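Local coordinates for protein copper-containing nitrite reductase (Thermus scotoductus, PDB 6HBE) that probably reduces nitrite to nitric oxide with electrons from cytochrome c, working as a copper-containing homotrimer of three-domain subunits, at residues E21-T25 against M54-E58; F107-F111 against Q228-K232; N210-H216 against Q239-P245; H323-L329 against P360-P366. One frame throughout, in Å; residues are numbered along the deposited sequence.

In the fold
Three of the four contacts lie in the two N-terminal domains and one in the C-terminal cupredoxin domain. Interaction 1 joins the two sheets of the first domain; interaction 2, its centre about 16 Å away, takes strand 109-114 of that same sandwich out to the second domain. Interaction 3 pairs edge strand 241-243 of the second domain with its inner neighbour 213-217, about 17 Å from interaction 2 by centres, and both touch the second subunit. Of the four, interaction 3 comes closest to a copper ion: the side chain of His-216 is about 4 Å from one, that of Gln-228 about 11 Å. Interaction 4 lies about 50 Å from interactions 1 and 2 by centres, on the opposite side of the chain's centre.

Interaction 1: residues E21-T25 against M54-E58; sequences ERHFT and MLVVE
This is a sheet-to-sheet contact across the gap between the two sheets of the first cupredoxin domain, a beta sandwich. Strand 21-36 belongs to one sheet, where its backbone bonds to Thr-62, His-64 and Thr-66; strand 55-58 belongs to the other and pairs with Met-133. The two segments therefore meet through side chains at a separation of 8.6 Å between axes, nearly antiparallel at 171°, with Arg-22 opposite Val-57 (CA to CA 7.3 Å) and Phe-24 opposite Leu-55 (CA to CA 7.5 Å). Both backbones are extended. Alternation sends Arg-22 and Phe-24 toward the second sheet, while Glu-21 and His-23 stay out of reach.

Phe-24, with chi1 m and chi2 near -78°, fills the gap. Leu-55 CB sits over one face of the Phe-24 ring, 4.0 Å from its centroid and 9° off the normal, a CH-pi contact, and Leu-55 CD2 lies 3.7 Å from Phe-24 CD1. At the ring edge Val-57 CG1 comes within 3.5 Å of Phe-24 CE2. This partly buried contact joins the sheets well away from the copper, the Leu-55 side chain being about 14 Å from a bound copper. Arg-22 closes the end of this apolar layer: chi1 to chi3 all m, it curls over so that Arg-22 NH1 donates to Val-56 O at 2.9 Å.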
loop_
_atom_site.group_PDB
_atom_site.type_symbol
_atom_site.label_atom_id
_atom_site.label_comp_id
_atom_site.label_asym_id
_atom_site.label_seq_id
_atom_site.Cartn_x
_atom_site.Cartn_y
_atom_site.Cartn_z
ATOM N N GLU C 21 22.787 -30.697 18.704
ATOM C CA GLU C 21 21.337 -30.791 18.840
ATOM C C GLU C 21 20.909 -29.654 19.729
ATOM O O GLU C 21 21.503 -29.432 20.795
ATOM C CB GLU C 21 20.924 -32.126 19.432
ATOM C CG GLU C 21 21.343 -33.289 18.540
ATOM C CD GLU C 21 20.731 -34.608 18.965
ATOM O OE1 GLU C 21 19.485 -34.694 19.018
ATOM O OE2 GLU C 21 21.497 -35.561 19.240
ATOM N N ARG C 22 19.901 -28.917 19.269
ATOM C CA ARG C 22 19.436 -27.716 19.928
ATOM C C ARG C 22 17.964 -27.891 20.166
ATOM O O ARG C 22 17.240 -28.348 19.276
ATOM C CB ARG C 22 19.676 -26.499 19.028
ATOM C CG ARG C 22 21.131 -26.215 18.690
ATOM C CD ARG C 22 21.951 -25.981 19.960
ATOM N NE ARG C 22 21.229 -25.083 20.864
ATOM C CZ ARG C 22 21.129 -23.757 20.708
ATOM N NH1 ARG C 22 21.757 -23.129 19.705
ATOM N NH2 ARG C 22 20.422 -23.041 21.584
ATOM N N HIS C 23 17.498 -27.496 21.340
ATOM C CA HIS C 23 16.118 -27.689 21.681
ATOM C C HIS C 23 15.474 -26.388 22.125
ATOM O O HIS C 23 16.033 -25.668 22.949
ATOM C CB HIS C 23 15.993 -28.770 22.762
ATOM C CG HIS C 23 14.578 -29.044 23.145
ATOM N ND1 HIS C 23 14.171 -29.197 24.451
ATOM C CD2 HIS C 23 13.457 -29.129 22.386
ATOM C CE1 HIS C 23 12.862 -29.383 24.479
ATOM N NE2 HIS C 23 12.404 -29.332 23.238
ATOM N N PHE C 24 14.293 -26.097 21.570
ATOM C CA PHE C 24 13.553 -24.886 21.854
ATOM C C PHE C 24 12.097 -25.204 22.151
ATOM O O PHE C 24 11.492 -26.058 21.480
ATOM C CB PHE C 24 13.619 -23.904 20.656
ATOM C CG PHE C 24 15.025 -23.528 20.236
ATOM C CD1 PHE C 24 15.765 -22.596 20.957
ATOM C CD2 PHE C 24 15.615 -24.131 19.134
ATOM C CE1 PHE C 24 17.049 -22.243 20.564
ATOM C CE2 PHE C 24 16.902 -23.794 18.728
ATOM C CZ PHE C 24 17.627 -22.847 19.447
ATOM N N THR C 25 11.519 -24.473 23.109
ATOM C CA THR C 25 10.124 -24.632 23.484
ATOM C C THR C 25 9.325 -23.358 23.180
ATOM O O THR C 25 9.685 -22.276 23.631
ATOM C CB THR C 25 9.961 -25.030 24.960
ATOM O OG1 THR C 25 10.698 -26.239 25.203
ATOM C CG2 THR C 25 8.480 -25.303 25.272
ATOM N N MET C 54 13.581 -15.449 20.338
ATOM C CA MET C 54 14.518 -15.512 19.220
ATOM C C MET C 54 15.358 -16.758 19.351
ATOM O O MET C 54 15.964 -16.967 20.413
ATOM C CB MET C 54 15.427 -14.263 19.205
ATOM C CG MET C 54 16.430 -14.263 18.049
ATOM S SD MET C 54 17.549 -12.829 18.039
ATOM C CE MET C 54 18.722 -13.297 19.317
ATOM N N LEU C 55 15.429 -17.562 18.277
ATOM C CA LEU C 55 16.199 -18.810 18.240
ATOM C C LEU C 55 17.409 -18.646 17.363
ATOM O O LEU C 55 17.297 -18.107 16.261
ATOM C CB LEU C 55 15.325 -19.953 17.693
ATOM C CG LEU C 55 13.847 -19.958 18.091
ATOM C CD1 LEU C 55 13.113 -21.148 17.446
ATOM C CD2 LEU C 55 13.640 -19.947 19.597
ATOM N N VAL C 56 18.587 -19.066 17.838
ATOM C CA VAL C 56 19.817 -18.981 17.055
ATOM C C VAL C 56 20.514 -20.338 17.072
ATOM O O VAL C 56 20.772 -20.889 18.149
ATOM C CB VAL C 56 20.788 -17.915 17.623
ATOM C CG1 VAL C 56 22.076 -17.866 16.809
ATOM C CG2 VAL C 56 20.118 -16.548 17.659
ATOM N N VAL C 57 20.819 -20.854 15.886
ATOM C CA VAL C 57 21.533 -22.113 15.707
ATOM C C VAL C 57 22.618 -21.938 14.671
ATOM O O VAL C 57 22.736 -20.865 14.050
ATOM C CB VAL C 57 20.586 -23.279 15.315
ATOM C CG1 VAL C 57 19.412 -23.367 16.291
ATOM C CG2 VAL C 57 20.086 -23.145 13.871
ATOM N N GLU C 58 23.439 -22.980 14.516
ATOM C CA GLU C 58 24.479 -23.031 13.493
ATOM C C GLU C 58 24.016 -23.885 12.317
ATOM O O GLU C 58 23.227 -24.822 12.509
ATOM C CB GLU C 58 25.795 -23.616 14.063
ATOM C CG GLU C 58 26.341 -22.886 15.296
ATOM C CD GLU C 58 26.836 -21.457 15.035
ATOM O OE1 GLU C 58 26.468 -20.525 15.795
ATOM O OE2 GLU C 58 27.613 -21.238 14.085
#

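Interaction 2: residues F107-F111 against Q228-K232; sequences FPGVF and QGNPK
Pro-108 lays its ring against Pro-231, with Pro-108 CG 4.1 Å from Pro-231 CD. The contact joins two cupredoxin domains of one subunit: segment 107-111 leads into strand 109-114 of the first, and segment 228-232 lies in the loop between strands 222-227 and 234-238 of the second. The touching parts run 140° apart and come closest where two glycines face each other, Gly-109 CA to Gly-229 CA being 3.8 Å.

That approach leaves no room for a CB on either glycine. Gly-109 (phi/psi 147/-160) would drive one into Gln-228 O, and Gly-229 (74/5) would drive one into Gly-109 CA and Val-110 N. Gln-228 is also left-handed, at 69/6, which turns its carbonyl to the strand: Val-110 N donates to Gln-228 O at 3.0 Å, and Gly-109 CA makes a CH...O contact with Gln-228 O at 3.2 Å. The Gln-228 side chain reaches Gln-239 and Thr-240 of the second subunit, so this domain junction also borders the trimer interface. The loop then bends through an Asx turn, Lys-232 N donating to Asn-230 OD1 at 3.0 Å, with Asn-230 chi1 t. The amide's other end completes a bridge: one water donates to Pro-108 O at 2.7 Å and accepts from Asn-230 ND2 at 2.9 Å.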
loop_
_atom_site.group_PDB
_atom_site.type_symbol
_atom_site.label_atom_id
_atom_site.label_comp_id
_atom_site.label_asym_id
_atom_site.label_seq_id
_atom_site.Cartn_x
_atom_site.Cartn_y
_atom_site.Cartn_z
ATOM N N PHE C 107 20.126 -24.561 5.408
ATOM C CA PHE C 107 20.301 -23.299 4.691
ATOM C C PHE C 107 20.609 -22.146 5.665
ATOM O O PHE C 107 19.798 -21.874 6.583
ATOM C CB PHE C 107 19.018 -22.961 3.900
ATOM C CG PHE C 107 18.780 -23.849 2.701
ATOM C CD1 PHE C 107 18.094 -25.054 2.842
ATOM C CD2 PHE C 107 19.249 -23.494 1.445
ATOM C CE1 PHE C 107 17.867 -25.874 1.746
ATOM C CE2 PHE C 107 19.018 -24.310 0.329
ATOM C CZ PHE C 107 18.319 -25.497 0.486
ATOM N N PRO C 108 21.730 -21.446 5.453
ATOM C CA PRO C 108 22.074 -20.317 6.341
ATOM C C PRO C 108 21.206 -19.082 6.081
ATOM O O PRO C 108 20.798 -18.861 4.928
ATOM C CB PRO C 108 23.542 -20.054 6.017
ATOM C CG PRO C 108 23.744 -20.563 4.659
ATOM C CD PRO C 108 22.778 -21.689 4.449
ATOM N N GLY C 109 20.926 -18.303 7.135
ATOM C CA GLY C 109 20.237 -17.010 7.009
ATOM C C GLY C 109 19.331 -16.604 8.160
ATOM O O GLY C 109 19.442 -17.140 9.267
ATOM N N VAL C 110 18.415 -15.670 7.874
ATOM C CA VAL C 110 17.479 -15.101 8.854
ATOM C C VAL C 110 16.065 -15.463 8.399
ATOM O O VAL C 110 15.630 -15.028 7.307
ATOM C CB VAL C 110 17.651 -13.567 8.952
ATOM C CG1 VAL C 110 16.611 -12.964 9.915
ATOM C CG2 VAL C 110 19.067 -13.217 9.428
ATOM N N PHE C 111 15.361 -16.253 9.223
ATOM C CA PHE C 111 14.078 -16.864 8.869
ATOM C C PHE C 111 12.954 -16.446 9.812
ATOM O O PHE C 111 13.142 -16.354 11.029
ATOM C CB PHE C 111 14.197 -18.382 8.852
ATOM C CG PHE C 111 15.196 -18.885 7.850
ATOM C CD1 PHE C 111 14.845 -19.001 6.498
ATOM C CD2 PHE C 111 16.483 -19.193 8.238
ATOM C CE1 PHE C 111 15.768 -19.421 5.555
ATOM C CE2 PHE C 111 17.435 -19.615 7.298
ATOM C CZ PHE C 111 17.078 -19.732 5.961
ATOM N N GLN C 228 18.337 -12.550 2.326
ATOM C CA GLN C 228 17.924 -13.706 3.150
ATOM C C GLN C 228 18.936 -14.093 4.241
ATOM O O GLN C 228 18.745 -15.099 4.925
ATOM C CB GLN C 228 17.613 -14.929 2.282
ATOM C CG GLN C 228 16.630 -14.617 1.138
ATOM C CD GLN C 228 15.176 -14.618 1.605
ATOM O OE1 GLN C 228 14.769 -15.490 2.370
ATOM N NE2 GLN C 228 14.384 -13.687 1.098
ATOM N N GLY C 229 19.988 -13.304 4.416
ATOM C CA GLY C 229 21.131 -13.710 5.258
ATOM C C GLY C 229 22.079 -14.771 4.673
ATOM O O GLY C 229 23.005 -15.223 5.383
ATOM N N ASN C 230 21.877 -15.169 3.419
ATOM C CA ASN C 230 22.763 -16.143 2.766
ATOM C C ASN C 230 24.022 -15.459 2.230
ATOM O O ASN C 230 23.919 -14.566 1.379
ATOM C CB ASN C 230 22.034 -16.878 1.627
ATOM C CG ASN C 230 22.809 -18.090 1.108
ATOM O OD1 ASN C 230 23.948 -17.955 0.674
ATOM N ND2 ASN C 230 22.186 -19.265 1.139
ATOM N N PRO C 231 25.224 -15.916 2.662
ATOM C CA PRO C 231 26.463 -15.253 2.199
ATOM C C PRO C 231 26.658 -15.097 0.702
ATOM O O PRO C 231 27.367 -14.186 0.306
ATOM C CB PRO C 231 27.587 -16.136 2.761
ATOM C CG PRO C 231 26.991 -16.798 3.937
ATOM C CD PRO C 231 25.530 -17.017 3.605
ATOM N N LYS C 232 26.053 -15.956 -0.121
ATOM C CA LYS C 232 26.181 -15.866 -1.578
ATOM C C LYS C 232 25.461 -14.675 -2.224
ATOM O O LYS C 232 25.829 -14.242 -3.316
ATOM C CB LYS C 232 25.632 -17.120 -2.271
ATOM C CG LYS C 232 26.219 -18.456 -1.843
ATOM C CD LYS C 232 27.721 -18.518 -1.970
ATOM C CE LYS C 232 28.205 -19.878 -1.497
ATOM N NZ LYS C 232 29.691 -19.911 -1.448
HETATM O O HOH W 1 19.734 -19.690 2.609
#

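Interaction 3: residues N210-H216 against Q239-P245; sequences NLTSTLH and QTALAGP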
loop_
_atom_site.group_PDB
_atom_site.type_symbol
_atom_site.label_atom_id
_atom_site.label_comp_id
_atom_site.label_asym_id
_atom_site.label_seq_id
_atom_site.Cartn_x
_atom_site.Cartn_y
_atom_site.Cartn_z
ATOM N N ASN C 210 1.726 -6.756 6.033
ATOM C CA ASN C 210 1.331 -6.108 4.759
ATOM C C ASN C 210 2.350 -5.183 4.069
ATOM O O ASN C 210 2.358 -5.103 2.849
ATOM C CB ASN C 210 0.065 -5.261 4.994
ATOM C CG ASN C 210 -1.201 -6.092 5.069
ATOM O OD1 ASN C 210 -1.351 -7.088 4.358
ATOM N ND2 ASN C 210 -2.126 -5.674 5.899
ATOM N N LEU C 211 3.182 -4.480 4.839
ATOM C CA LEU C 211 3.945 -3.324 4.295
ATOM C C LEU C 211 5.425 -3.643 4.030
ATOM O O LEU C 211 6.022 -4.502 4.702
ATOM C CB LEU C 211 3.814 -2.113 5.197
ATOM C CG LEU C 211 2.373 -1.764 5.530
ATOM C CD1 LEU C 211 2.317 -0.694 6.565
ATOM C CD2 LEU C 211 1.540 -1.408 4.277
ATOM N N THR C 212 5.981 -2.962 3.034
ATOM C CA THR C 212 7.395 -3.144 2.654
ATOM C C THR C 212 8.220 -2.166 3.499
ATOM O O THR C 212 7.694 -1.139 3.967
ATOM C CB THR C 212 7.513 -2.895 1.128
ATOM O OG1 THR C 212 6.810 -3.947 0.430
ATOM C CG2 THR C 212 8.974 -2.805 0.623
ATOM N N SER C 213 9.500 -2.484 3.687
ATOM C CA SER C 213 10.465 -1.697 4.477
ATOM C C SER C 213 11.679 -1.371 3.630
ATOM O O SER C 213 12.063 -2.168 2.767
ATOM C CB SER C 213 10.901 -2.484 5.716
ATOM O OG SER C 213 11.779 -1.735 6.565
ATOM N N THR C 214 12.293 -0.214 3.878
ATOM C CA THR C 214 13.592 0.146 3.306
ATOM C C THR C 214 14.474 0.594 4.472
ATOM O O THR C 214 14.478 1.772 4.854
ATOM C CB THR C 214 13.519 1.224 2.177
ATOM O OG1 THR C 214 12.636 2.292 2.557
ATOM C CG2 THR C 214 12.980 0.592 0.876
ATOM N N LEU C 215 15.235 -0.347 5.027
ATOM C CA LEU C 215 16.036 -0.069 6.242
ATOM C C LEU C 215 17.230 0.826 5.925
ATOM O O LEU C 215 17.871 0.636 4.903
ATOM C CB LEU C 215 16.522 -1.345 6.924
ATOM C CG LEU C 215 17.030 -1.196 8.364
ATOM C CD1 LEU C 215 15.912 -0.848 9.318
ATOM C CD2 LEU C 215 17.684 -2.473 8.841
ATOM N N HIS C 216 17.487 1.800 6.797
ATOM C CA HIS C 216 18.469 2.872 6.552
ATOM C C HIS C 216 19.145 3.275 7.879
ATOM O O HIS C 216 18.493 3.213 8.930
ATOM C CB HIS C 216 17.761 4.074 5.901
ATOM C CG HIS C 216 18.601 5.319 5.799
ATOM N ND1 HIS C 216 19.632 5.464 4.886
ATOM C CD2 HIS C 216 18.526 6.495 6.471
ATOM C CE1 HIS C 216 20.167 6.667 5.014
ATOM N NE2 HIS C 216 19.513 7.316 5.971
ATOM N N GLN C 239 22.396 2.536 0.533
ATOM C CA GLN C 239 21.680 3.437 1.452
ATOM C C GLN C 239 20.412 2.831 2.065
ATOM O O GLN C 239 19.912 3.351 3.065
ATOM C CB GLN C 239 21.349 4.773 0.765
ATOM C CG GLN C 239 20.119 4.756 -0.142
ATOM C CD GLN C 239 20.201 5.767 -1.260
ATOM O OE1 GLN C 239 19.936 6.954 -1.072
ATOM N NE2 GLN C 239 20.532 5.295 -2.443
ATOM N N THR C 240 19.875 1.781 1.435
ATOM C CA THR C 240 18.667 1.110 1.856
ATOM C C THR C 240 18.775 -0.420 1.648
ATOM O O THR C 240 19.476 -0.872 0.740
ATOM C CB THR C 240 17.426 1.591 1.062
ATOM O OG1 THR C 240 17.743 1.723 -0.319
ATOM C CG2 THR C 240 16.891 2.882 1.597
ATOM N N ALA C 241 18.065 -1.173 2.494
ATOM C CA ALA C 241 17.835 -2.600 2.346
ATOM C C ALA C 241 16.321 -2.856 2.149
ATOM O O ALA C 241 15.547 -2.809 3.109
ATOM C CB ALA C 241 18.348 -3.336 3.567
ATOM N N LEU C 242 15.919 -3.060 0.902
ATOM C CA LEU C 242 14.517 -3.286 0.516
ATOM C C LEU C 242 14.026 -4.686 1.018
ATOM O O LEU C 242 14.668 -5.703 0.735
ATOM C CB LEU C 242 14.393 -3.196 -1.018
ATOM C CG LEU C 242 13.014 -3.529 -1.595
ATOM C CD1 LEU C 242 11.969 -2.514 -1.148
ATOM C CD2 LEU C 242 13.035 -3.623 -3.093
ATOM N N ALA C 243 12.927 -4.713 1.776
ATOM C CA ALA C 243 12.359 -5.967 2.329
ATOM C C ALA C 243 10.844 -5.957 2.338
ATOM O O ALA C 243 10.217 -5.175 3.093
ATOM C CB ALA C 243 12.907 -6.210 3.731
ATOM N N GLY C 244 10.236 -6.831 1.528
ATOM C CA GLY C 244 8.820 -7.096 1.671
ATOM C C GLY C 244 8.508 -7.957 2.871
ATOM O O GLY C 244 9.427 -8.364 3.596
ATOM N N PRO C 245 7.204 -8.214 3.136
ATOM C CA PRO C 245 6.855 -9.122 4.248
ATOM C C PRO C 245 7.503 -10.514 4.159
ATOM O O PRO C 245 7.316 -11.196 3.163
ATOM C CB PRO C 245 5.325 -9.181 4.186
ATOM C CG PRO C 245 4.955 -7.835 3.631
ATOM C CD PRO C 245 6.011 -7.543 2.594
#
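Strands 213-216 and 241-243 run antiparallel in a sheet of the second cupredoxin domain, their axes 4.7 Å apart at 155°. Two hydrogen-bonded pairs frame the ladder: Ser-213 N to Ala-243 O is 2.8 Å and Ala-243 N to Ser-213 O 2.9 Å, while Leu-215 N to Ala-241 O is 3.1 Å and Ala-241 N to Leu-215 O 3.0 Å. Between them lies the non-hydrogen-bonded pair Thr-214 and Leu-242.

On that pair's face Leu-242 CD1 meets Thr-212 CG2 at 3.5 Å and Thr-214 CG2 at 3.8 Å. Past the ladder, His-216 ND1 donates to Gln-239 O at 2.8 Å. The His-216 ring lies edge-to-face with His-267, a copper ligand of this enzyme, and about 4 Å from a copper; Gln-239 OE1 hydrogen-bonds to His-80 ND1 of the third subunit, consistent with a copper site between subunits. Thr-214 OG1 hydrogen-bonds to Pro-245 O of the third subunit.

Within the chain, Ser-213, Leu-215 and Ala-243 rest on Phe-204 of strand 199-208, and strand 260-266 flanks 213-217 across from outermost strand 241-243.

Interaction 4: residues H323-L329 against P360-P366; sequences HTVRVPL and PKVLEIP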
loop_
_atom_site.group_PDB
_atom_site.type_symbol
_atom_site.label_atom_id
_atom_site.label_comp_id
_atom_site.label_asym_id
_atom_site.label_seq_id
_atom_site.Cartn_x
_atom_site.Cartn_y
_atom_site.Cartn_z
ATOM N N HIS C 323 -14.831 3.794 18.223
ATOM C CA HIS C 323 -15.228 2.690 17.325
ATOM C C HIS C 323 -16.742 2.526 17.106
ATOM O O HIS C 323 -17.181 1.507 16.558
ATOM C CB HIS C 323 -14.670 1.384 17.873
ATOM C CG HIS C 323 -13.186 1.393 18.025
ATOM N ND1 HIS C 323 -12.337 1.093 16.986
ATOM C CD2 HIS C 323 -12.396 1.691 19.084
ATOM C CE1 HIS C 323 -11.086 1.197 17.395
ATOM N NE2 HIS C 323 -11.093 1.548 18.667
ATOM N N THR C 324 -17.515 3.531 17.519
ATOM C CA THR C 324 -18.983 3.487 17.528
ATOM C C THR C 324 -19.581 4.252 16.346
ATOM O O THR C 324 -19.227 5.397 16.129
ATOM C CB THR C 324 -19.522 4.121 18.837
ATOM O OG1 THR C 324 -18.986 3.405 19.963
ATOM C CG2 THR C 324 -21.054 4.078 18.895
ATOM N N VAL C 325 -20.489 3.613 15.612
ATOM C CA VAL C 325 -21.285 4.248 14.578
ATOM C C VAL C 325 -22.734 4.400 15.115
ATOM O O VAL C 325 -23.392 3.392 15.359
ATOM C CB VAL C 325 -21.292 3.398 13.291
ATOM C CG1 VAL C 325 -22.313 3.931 12.284
ATOM C CG2 VAL C 325 -19.906 3.378 12.631
ATOM N N ARG C 326 -23.203 5.641 15.275
ATOM C CA ARG C 326 -24.626 5.920 15.561
ATOM C C ARG C 326 -25.322 6.419 14.299
ATOM O O ARG C 326 -24.964 7.467 13.748
ATOM C CB ARG C 326 -24.779 6.942 16.683
ATOM C CG ARG C 326 -26.237 7.161 17.151
ATOM C CD ARG C 326 -26.291 8.123 18.327
ATOM N NE ARG C 326 -25.673 7.537 19.514
ATOM C CZ ARG C 326 -25.453 8.174 20.661
ATOM N NH1 ARG C 326 -25.819 9.445 20.824
ATOM N NH2 ARG C 326 -24.868 7.523 21.665
ATOM N N VAL C 327 -26.311 5.650 13.858
ATOM C CA VAL C 327 -27.089 5.916 12.648
ATOM C C VAL C 327 -28.393 6.687 13.001
ATOM O O VAL C 327 -29.064 6.336 13.972
ATOM C CB VAL C 327 -27.418 4.568 11.982
ATOM C CG1 VAL C 327 -28.334 4.735 10.782
ATOM C CG2 VAL C 327 -26.124 3.859 11.572
ATOM N N PRO C 328 -28.743 7.745 12.235
ATOM C CA PRO C 328 -30.090 8.340 12.374
ATOM C C PRO C 328 -31.120 7.508 11.604
ATOM O O PRO C 328 -30.750 6.632 10.819
ATOM C CB PRO C 328 -29.924 9.733 11.752
ATOM C CG PRO C 328 -28.861 9.535 10.708
ATOM C CD PRO C 328 -27.916 8.481 11.247
ATOM N N LEU C 329 -32.407 7.770 11.824
ATOM C CA LEU C 329 -33.476 7.021 11.147
ATOM C C LEU C 329 -33.395 7.267 9.631
ATOM O O LEU C 329 -33.240 8.414 9.203
ATOM C CB LEU C 329 -34.853 7.445 11.716
ATOM C CG LEU C 329 -36.080 6.548 11.514
ATOM C CD1 LEU C 329 -35.890 5.148 12.077
ATOM C CD2 LEU C 329 -37.298 7.206 12.151
ATOM N N PRO C 360 -18.852 -2.166 11.797
ATOM C CA PRO C 360 -18.241 -1.527 12.974
ATOM C C PRO C 360 -18.323 -2.391 14.250
ATOM O O PRO C 360 -19.190 -3.280 14.340
ATOM C CB PRO C 360 -19.076 -0.241 13.119
ATOM C CG PRO C 360 -20.413 -0.607 12.564
ATOM C CD PRO C 360 -20.186 -1.635 11.488
ATOM N N LYS C 361 -17.385 -2.187 15.184
ATOM C CA LYS C 361 -17.363 -2.920 16.455
ATOM C C LYS C 361 -18.611 -2.661 17.344
ATOM O O LYS C 361 -19.124 -3.590 17.989
ATOM C CB LYS C 361 -16.098 -2.595 17.265
ATOM C CG LYS C 361 -14.793 -3.116 16.648
ATOM C CD LYS C 361 -13.560 -2.599 17.390
ATOM C CE LYS C 361 -12.220 -3.074 16.785
ATOM N NZ LYS C 361 -12.130 -4.556 16.628
ATOM N N VAL C 362 -19.056 -1.412 17.359
ATOM C CA VAL C 362 -20.228 -0.965 18.134
ATOM C C VAL C 362 -21.169 -0.204 17.209
ATOM O O VAL C 362 -20.774 0.786 16.579
ATOM C CB VAL C 362 -19.824 -0.030 19.291
ATOM C CG1 VAL C 362 -21.045 0.363 20.144
ATOM C CG2 VAL C 362 -18.748 -0.638 20.139
ATOM N N LEU C 363 -22.429 -0.652 17.146
ATOM C CA LEU C 363 -23.443 -0.055 16.274
ATOM C C LEU C 363 -24.653 0.363 17.139
ATOM O O LEU C 363 -25.143 -0.450 17.945
ATOM C CB LEU C 363 -23.855 -1.081 15.223
ATOM C CG LEU C 363 -24.890 -0.691 14.169
ATOM C CD1 LEU C 363 -24.409 0.412 13.231
ATOM C CD2 LEU C 363 -25.292 -1.908 13.369
ATOM N N GLU C 364 -25.092 1.605 16.965
ATOM C CA GLU C 364 -26.263 2.188 17.652
ATOM C C GLU C 364 -27.303 2.609 16.594
ATOM O O GLU C 364 -27.066 3.527 15.810
ATOM C CB GLU C 364 -25.857 3.349 18.548
ATOM C CG GLU C 364 -24.840 2.939 19.611
ATOM C CD GLU C 364 -24.429 4.031 20.565
ATOM O OE1 GLU C 364 -24.479 5.229 20.203
ATOM O OE2 GLU C 364 -23.999 3.692 21.693
ATOM N N ILE C 365 -28.443 1.900 16.573
ATOM C CA ILE C 365 -29.507 2.077 15.569
ATOM C C ILE C 365 -30.850 2.431 16.242
ATOM O O ILE C 365 -31.094 2.007 17.385
ATOM C CB ILE C 365 -29.722 0.819 14.698
ATOM C CG1 ILE C 365 -29.779 -0.448 15.554
ATOM C CG2 ILE C 365 -28.603 0.670 13.666
ATOM C CD1 ILE C 365 -30.279 -1.657 14.811
ATOM N N PRO C 366 -31.705 3.212 15.551
ATOM C CA PRO C 366 -33.080 3.467 16.067
ATOM C C PRO C 366 -34.014 2.279 15.829
ATOM O O PRO C 366 -33.828 1.522 14.865
ATOM C CB PRO C 366 -33.544 4.675 15.251
ATOM C CG PRO C 366 -32.798 4.543 13.944
ATOM C CD PRO C 366 -31.454 3.940 14.291
HETATM O O HOH W 2 -15.798 0.252 14.582
#
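An edge strand of the C-terminal cupredoxin sandwich, 324-326 lies parallel to strand 362-366, with axes 4.8 Å apart at 12°. The ladder is Val-325 N to Val-362 O at 3.0 Å, Glu-364 N to Val-325 O at 2.9 Å and Val-327 N to Glu-364 O at 3.0 Å.

On one face, Val-325 fits between Pro-360 and Leu-363, its CG2 3.7 Å from Pro-360 CB and its CG1 4.2 Å from Leu-363 CD1. That same Leu-363 CD1 also meets Val-327 CG2 at 4.2 Å, so the leucine end fills the dip between the two valines. Pro-360, preceded by a cis peptide, bulges into the start of the contact; at the far end the Pro-366 ring also projects toward segment 323-329, its CD 3.4 Å from Val-327 O and its CG 3.7 Å from Leu-329 CD1.

The other face is mixed: Thr-324 rests against Val-362 (Thr-324 OG1 to Val-362 CB 3.6 Å) and on Glu-364. Salt bridges join Glu-364 to Arg-439, Arg-326 to Asp-330 of the third subunit, and Arg-326 to Glu-364, where Arg-326 NE and NH2 both donate to Glu-364 OE1 at 2.7 Å.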